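Interferon-activable protein 202 (Mus musculus, PDB 4L5R) binds double-stranded DNA without sequence specificity and restrains inflammation by preventing activation of the AIM2 inflammasome, probably by sequestering cytoplasmic DNA. Local coordinates at residues Q172-H177 with H192-G197. Sequence-based numbering, arbitrary orientation.
With nucleotides of chain B.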
ATOM      1  N   GLN A 172      -6.002  -3.148   9.091  1.00 24.40           N
ATOM      2  CA  GLN A 172      -5.512  -2.321   7.991  1.00 28.43           C
ATOM      3  C   GLN A 172      -4.743  -3.173   6.984  1.00 23.53           C
ATOM      4  O   GLN A 172      -3.784  -3.861   7.335  1.00 31.89           O
ATOM      5  CB  GLN A 172      -4.620  -1.182   8.488  1.00 31.94           C
ATOM      6  CG  GLN A 172      -4.349  -0.182   7.380  1.00 28.32           C
ATOM      7  CD  GLN A 172      -3.852   1.165   7.893  1.00 44.27           C
ATOM      8  OE1 GLN A 172      -3.359   1.277   9.018  1.00 41.84           O
ATOM      9  NE2 GLN A 172      -3.981   2.194   7.062  1.00 39.43           N
ATOM     10  N   LEU A 173      -5.175  -3.130   5.732  1.00 18.85           N
ATOM     11  CA  LEU A 173      -4.561  -3.939   4.689  1.00 20.52           C
ATOM     12  C   LEU A 173      -3.796  -3.040   3.742  1.00 22.20           C
ATOM     13  O   LEU A 173      -4.299  -1.981   3.346  1.00 25.45           O
ATOM     14  CB  LEU A 173      -5.642  -4.657   3.887  1.00 28.69           C
ATOM     15  CG  LEU A 173      -6.602  -5.572   4.641  1.00 28.79           C
ATOM     16  CD1 LEU A 173      -7.587  -6.171   3.667  1.00 26.61           C
ATOM     17  CD2 LEU A 173      -5.800  -6.649   5.345  1.00 27.41           C
ATOM     18  N   PHE A 174      -2.592  -3.472   3.360  1.00 20.71           N
ATOM     19  CA  PHE A 174      -1.824  -2.813   2.317  1.00 22.63           C
ATOM     20  C   PHE A 174      -1.509  -3.804   1.201  1.00 23.33           C
ATOM     21  O   PHE A 174      -0.940  -4.881   1.443  1.00 23.10           O
ATOM     22  CB  PHE A 174      -0.480  -2.236   2.846  1.00 20.91           C
ATOM     23  CG  PHE A 174      -0.629  -1.265   3.992  1.00 22.21           C
ATOM     24  CD1 PHE A 174      -1.035  -1.706   5.248  1.00 19.98           C
ATOM     25  CD2 PHE A 174      -0.360   0.079   3.814  1.00 22.96           C
ATOM     26  CE1 PHE A 174      -1.159  -0.820   6.309  1.00 22.21           C
ATOM     27  CE2 PHE A 174      -0.484   0.979   4.866  1.00 23.45           C
ATOM     28  CZ  PHE A 174      -0.877   0.530   6.114  1.00 20.82           C
ATOM     29  N   SER A 175      -1.860  -3.412  -0.025  1.00 18.91           N
ATOM     30  CA  SER A 175      -1.462  -4.131  -1.240  1.00 19.98           C
ATOM     31  C   SER A 175      -1.892  -5.602  -1.218  1.00 20.68           C
ATOM     32  O   SER A 175      -1.084  -6.508  -1.442  1.00 26.19           O
ATOM     33  CB  SER A 175       0.051  -4.012  -1.470  1.00 25.03           C
ATOM     34  OG  SER A 175       0.439  -4.554  -2.724  1.00 26.43           O
ATOM     35  N   PHE A 176      -3.163  -5.837  -0.935  1.00 18.80           N
ATOM     36  CA  PHE A 176      -3.731  -7.168  -1.106  1.00 23.17           C
ATOM     37  C   PHE A 176      -4.260  -7.330  -2.527  1.00 33.55           C
ATOM     38  O   PHE A 176      -4.547  -6.345  -3.190  1.00 28.32           O
ATOM     39  CB  PHE A 176      -4.821  -7.424  -0.065  1.00 24.43           C
ATOM     40  CG  PHE A 176      -4.280  -8.004   1.214  1.00 23.81           C
ATOM     41  CD1 PHE A 176      -3.494  -7.233   2.056  1.00 21.33           C
ATOM     42  CD2 PHE A 176      -4.529  -9.323   1.550  1.00 26.52           C
ATOM     43  CE1 PHE A 176      -2.964  -7.758   3.227  1.00 26.31           C
ATOM     44  CE2 PHE A 176      -4.007  -9.860   2.725  1.00 26.52           C
ATOM     45  CZ  PHE A 176      -3.233  -9.075   3.563  1.00 22.75           C
ATOM     46  N   HIS A 177      -4.380  -8.567  -2.995  1.00 25.15           N
ATOM     47  CA  HIS A 177      -4.792  -8.804  -4.370  1.00 23.04           C
ATOM     48  C   HIS A 177      -6.228  -9.323  -4.436  1.00 23.51           C
ATOM     49  O   HIS A 177      -6.560 -10.326  -3.805  1.00 24.85           O
ATOM     50  CB  HIS A 177      -3.838  -9.798  -5.034  1.00 20.09           C
ATOM     51  CG  HIS A 177      -2.411  -9.334  -5.064  1.00 26.12           C
ATOM     52  ND1 HIS A 177      -1.614  -9.468  -6.178  1.00 29.50           N
ATOM     53  CD2 HIS A 177      -1.639  -8.753  -4.117  1.00 32.08           C
ATOM     54  CE1 HIS A 177      -0.414  -8.975  -5.923  1.00 28.96           C
ATOM     55  NE2 HIS A 177      -0.402  -8.534  -4.678  1.00 30.06           N
ATOM     56  N   HIS A 192       4.242  -8.121  -1.578  1.00 23.44           N
ATOM     57  CA  HIS A 192       4.327  -6.860  -0.837  1.00 28.42           C
ATOM     58  C   HIS A 192       3.271  -6.641   0.249  1.00 26.36           C
ATOM     59  O   HIS A 192       3.272  -5.599   0.903  1.00 23.25           O
ATOM     60  CB  HIS A 192       4.273  -5.653  -1.802  1.00 27.96           C
ATOM     61  CG  HIS A 192       5.316  -5.676  -2.875  1.00 29.68           C
ATOM     62  ND1 HIS A 192       5.048  -5.294  -4.172  1.00 27.94           N
ATOM     63  CD2 HIS A 192       6.631  -6.009  -2.845  1.00 26.91           C
ATOM     64  CE1 HIS A 192       6.147  -5.397  -4.898  1.00 28.34           C
ATOM     65  NE2 HIS A 192       7.123  -5.830  -4.116  1.00 31.47           N
ATOM     66  N   SER A 193       2.354  -7.585   0.448  1.00 22.21           N
ATOM     67  CA  SER A 193       1.268  -7.326   1.383  1.00 20.44           C
ATOM     68  C   SER A 193       1.734  -7.101   2.815  1.00 23.77           C
ATOM     69  O   SER A 193       2.724  -7.686   3.273  1.00 29.66           O
ATOM     70  CB  SER A 193       0.212  -8.447   1.345  1.00 22.59           C
ATOM     71  OG  SER A 193      -0.209  -8.683   0.014  1.00 25.17           O
ATOM     72  N   PHE A 194       1.005  -6.241   3.511  1.00 20.94           N
ATOM     73  CA  PHE A 194       1.295  -5.891   4.891  1.00 25.44           C
ATOM     74  C   PHE A 194      -0.032  -5.724   5.616  1.00 26.86           C
ATOM     75  O   PHE A 194      -0.977  -5.101   5.099  1.00 25.91           O
ATOM     76  CB  PHE A 194       2.098  -4.585   4.930  1.00 22.51           C
ATOM     77  CG  PHE A 194       2.566  -4.182   6.306  1.00 21.02           C
ATOM     78  CD1 PHE A 194       3.728  -4.745   6.861  1.00 22.00           C
ATOM     79  CD2 PHE A 194       1.892  -3.198   7.023  1.00 30.70           C
ATOM     80  CE1 PHE A 194       4.171  -4.345   8.118  1.00 26.45           C
ATOM     81  CE2 PHE A 194       2.337  -2.796   8.275  1.00 35.91           C
ATOM     82  CZ  PHE A 194       3.486  -3.377   8.823  1.00 31.03           C
ATOM     83  N   ILE A 195      -0.110  -6.291   6.813  1.00 22.21           N
ATOM     84  CA  ILE A 195      -1.332  -6.234   7.576  1.00 26.32           C
ATOM     85  C   ILE A 195      -1.065  -5.828   9.017  1.00 28.64           C
ATOM     86  O   ILE A 195      -0.124  -6.324   9.657  1.00 31.17           O
ATOM     87  CB  ILE A 195      -2.047  -7.597   7.501  1.00 26.47           C
ATOM     88  CG1 ILE A 195      -3.330  -7.587   8.313  1.00 48.17           C
ATOM     89  CG2 ILE A 195      -1.115  -8.714   7.966  1.00 32.76           C
ATOM     90  CD1 ILE A 195      -4.092  -8.886   8.195  1.00 58.95           C
ATOM     91  N   LYS A 196      -1.877  -4.915   9.537  1.00 25.78           N
ATOM     92  CA  LYS A 196      -1.739  -4.532  10.941  1.00 37.27           C
ATOM     93  C   LYS A 196      -3.030  -4.041  11.577  1.00 36.93           C
ATOM     94  O   LYS A 196      -3.963  -3.614  10.888  1.00 32.56           O
ATOM     95  CB  LYS A 196      -0.623  -3.495  11.130  1.00 41.04           C
ATOM     96  CG  LYS A 196      -0.924  -2.121  10.585  1.00 44.12           C
ATOM     97  CD  LYS A 196       0.158  -1.132  11.023  1.00 55.54           C
ATOM     98  CE  LYS A 196       0.050   0.196  10.277  1.00 65.49           C
ATOM     99  NZ  LYS A 196       1.151   1.143  10.641  1.00 72.82           N
ATOM    100  N   GLY A 197      -3.081  -4.117  12.903  1.00 31.27           N
ATOM    101  CA  GLY A 197      -4.196  -3.557  13.642  1.00 40.00           C
ATOM    102  C   GLY A 197      -4.141  -2.053  13.480  1.00 46.20           C
ATOM    103  O   GLY A 197      -3.058  -1.473  13.469  1.00 42.45           O
TER
ATOM    104  P    DG B   7      -3.032 -12.333  -8.050  1.00 31.06           P
ATOM    105  OP1  DG B   7      -2.755 -10.917  -8.375  1.00 29.13           O
ATOM    106  OP2  DG B   7      -3.231 -12.755  -6.641  1.00 29.88           O
ATOM    107  O5'  DG B   7      -4.333 -12.834  -8.840  1.00 32.33           O
ATOM    108  C5'  DG B   7      -4.523 -12.405 -10.190  1.00 35.26           C
ATOM    109  C4'  DG B   7      -5.139 -13.524 -11.011  1.00 41.85           C
ATOM    110  O4'  DG B   7      -4.149 -14.545 -11.301  1.00 38.85           O
ATOM    111  C3'  DG B   7      -6.325 -14.226 -10.357  1.00 39.34           C
ATOM    112  O3'  DG B   7      -7.335 -14.327 -11.337  1.00 37.22           O
ATOM    113  C2'  DG B   7      -5.791 -15.598  -9.952  1.00 31.55           C
ATOM    114  C1'  DG B   7      -4.708 -15.814 -10.998  1.00 39.78           C
ATOM    115  N9   DG B   7      -3.636 -16.698 -10.549  1.00 39.50           N
ATOM    116  C8   DG B   7      -2.740 -16.487  -9.528  1.00 36.05           C
ATOM    117  N7   DG B   7      -1.895 -17.475  -9.376  1.00 38.20           N
ATOM    118  C5   DG B   7      -2.251 -18.395 -10.357  1.00 35.35           C
ATOM    119  C6   DG B   7      -1.698 -19.660 -10.693  1.00 35.26           C
ATOM    120  O6   DG B   7      -0.740 -20.254 -10.169  1.00 38.33           O
ATOM    121  N1   DG B   7      -2.374 -20.251 -11.759  1.00 44.15           N
ATOM    122  C2   DG B   7      -3.447 -19.689 -12.415  1.00 45.11           C
ATOM    123  N2   DG B   7      -3.988 -20.391 -13.417  1.00 46.14           N
ATOM    124  N3   DG B   7      -3.964 -18.509 -12.117  1.00 37.44           N
ATOM    125  C4   DG B   7      -3.323 -17.924 -11.082  1.00 37.34           C
ATOM    126  P    DG B   6       2.857 -10.769  -6.672  1.00 36.22           P
ATOM    127  OP1  DG B   6       2.431  -9.354  -6.807  1.00 35.59           O
ATOM    128  OP2  DG B   6       3.130 -11.342  -5.335  1.00 37.50           O
ATOM    129  O5'  DG B   6       1.754 -11.689  -7.381  1.00 37.43           O
ATOM    130  C5'  DG B   6       1.234 -11.296  -8.651  1.00 35.37           C
ATOM    131  C4'  DG B   6       0.390 -12.417  -9.222  1.00 35.77           C
ATOM    132  O4'  DG B   6       1.259 -13.444  -9.779  1.00 33.46           O
ATOM    133  C3'  DG B   6      -0.515 -13.102  -8.192  1.00 37.79           C
ATOM    134  O3'  DG B   6      -1.851 -13.222  -8.682  1.00 38.18           O
ATOM    135  C2'  DG B   6       0.096 -14.492  -8.083  1.00 30.72           C
ATOM    136  C1'  DG B   6       0.546 -14.627  -9.533  1.00 37.31           C
ATOM    137  N9   DG B   6       1.275 -15.866  -9.795  1.00 36.81           N
ATOM    138  C8   DG B   6       2.224 -16.500  -9.026  1.00 41.50           C
ATOM    139  N7   DG B   6       2.632 -17.632  -9.541  1.00 40.37           N
ATOM    140  C5   DG B   6       1.895 -17.755 -10.713  1.00 38.76           C
ATOM    141  C6   DG B   6       1.897 -18.766 -11.699  1.00 40.41           C
ATOM    142  O6   DG B   6       2.581 -19.796 -11.732  1.00 42.42           O
ATOM    143  N1   DG B   6       0.987 -18.488 -12.722  1.00 37.36           N
ATOM    144  C2   DG B   6       0.186 -17.369 -12.780  1.00 40.69           C
ATOM    145  N2   DG B   6      -0.634 -17.249 -13.835  1.00 35.96           N
ATOM    146  N3   DG B   6       0.184 -16.413 -11.866  1.00 40.92           N
ATOM    147  C4   DG B   6       1.059 -16.677 -10.875  1.00 37.39           C
TER
HETATM  148  O   HOH W   1       1.733  -7.304  -3.366  1.00 18.94           O
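Strands 172-174 and 194-197 run antiparallel at 166°, and Gln172 with Lys196 and Phe174 with Phe194 form hydrogen-bonded pairs, Gln172 N reaching Lys196 O at 2.8 Å. The side chains of these four residues share one face of the sheet. There the Phe194 ring turns its edge to the Phe174 face in an offset edge-to-face pair, centroids 5.7 Å apart; His39, from the other OB fold, meets the Phe174 ring. On the opposite face Leu173 CD2 lies 4.0 Å from Ile195 CG1. The Phe176 ring is sandwiched between Leu173 CD2 and Ser193 CB, the latter a CH-pi contact 4.1 Å from the centroid. The chain turns at Ser175, where Ser175 and Phe176 both oppose Ile125 in a G1 beta bulge, a corner in the curled sheet of the second OB fold of this HIN-200 domain, consistent with the Phe176 ring lying beside Leu173. At the corner Ser193 OG, anti to its own carbonyl carbon (chi1 -52°), donates to Ser175 O at 2.8 Å, approaching from above the carbonyl plane, and Gly190 N also bonds this hydroxyl. A water joins His177 NE2, at 2.8 Å, to Ser175 OG and His192 N, while Lys52 NZ binds both Ser175 OG and His192 ND1. With its NE2 edge on that water, the imidazole directs ND1-H at OP1 of DG7 in chain B, 2.9 Å away and nearly straight at 164°, a backbone contact consistent with non-specific, electrostatic binding. A leucine here would probably leave this phosphate oxygen without its N-H donor and the water without one of its three protein partners.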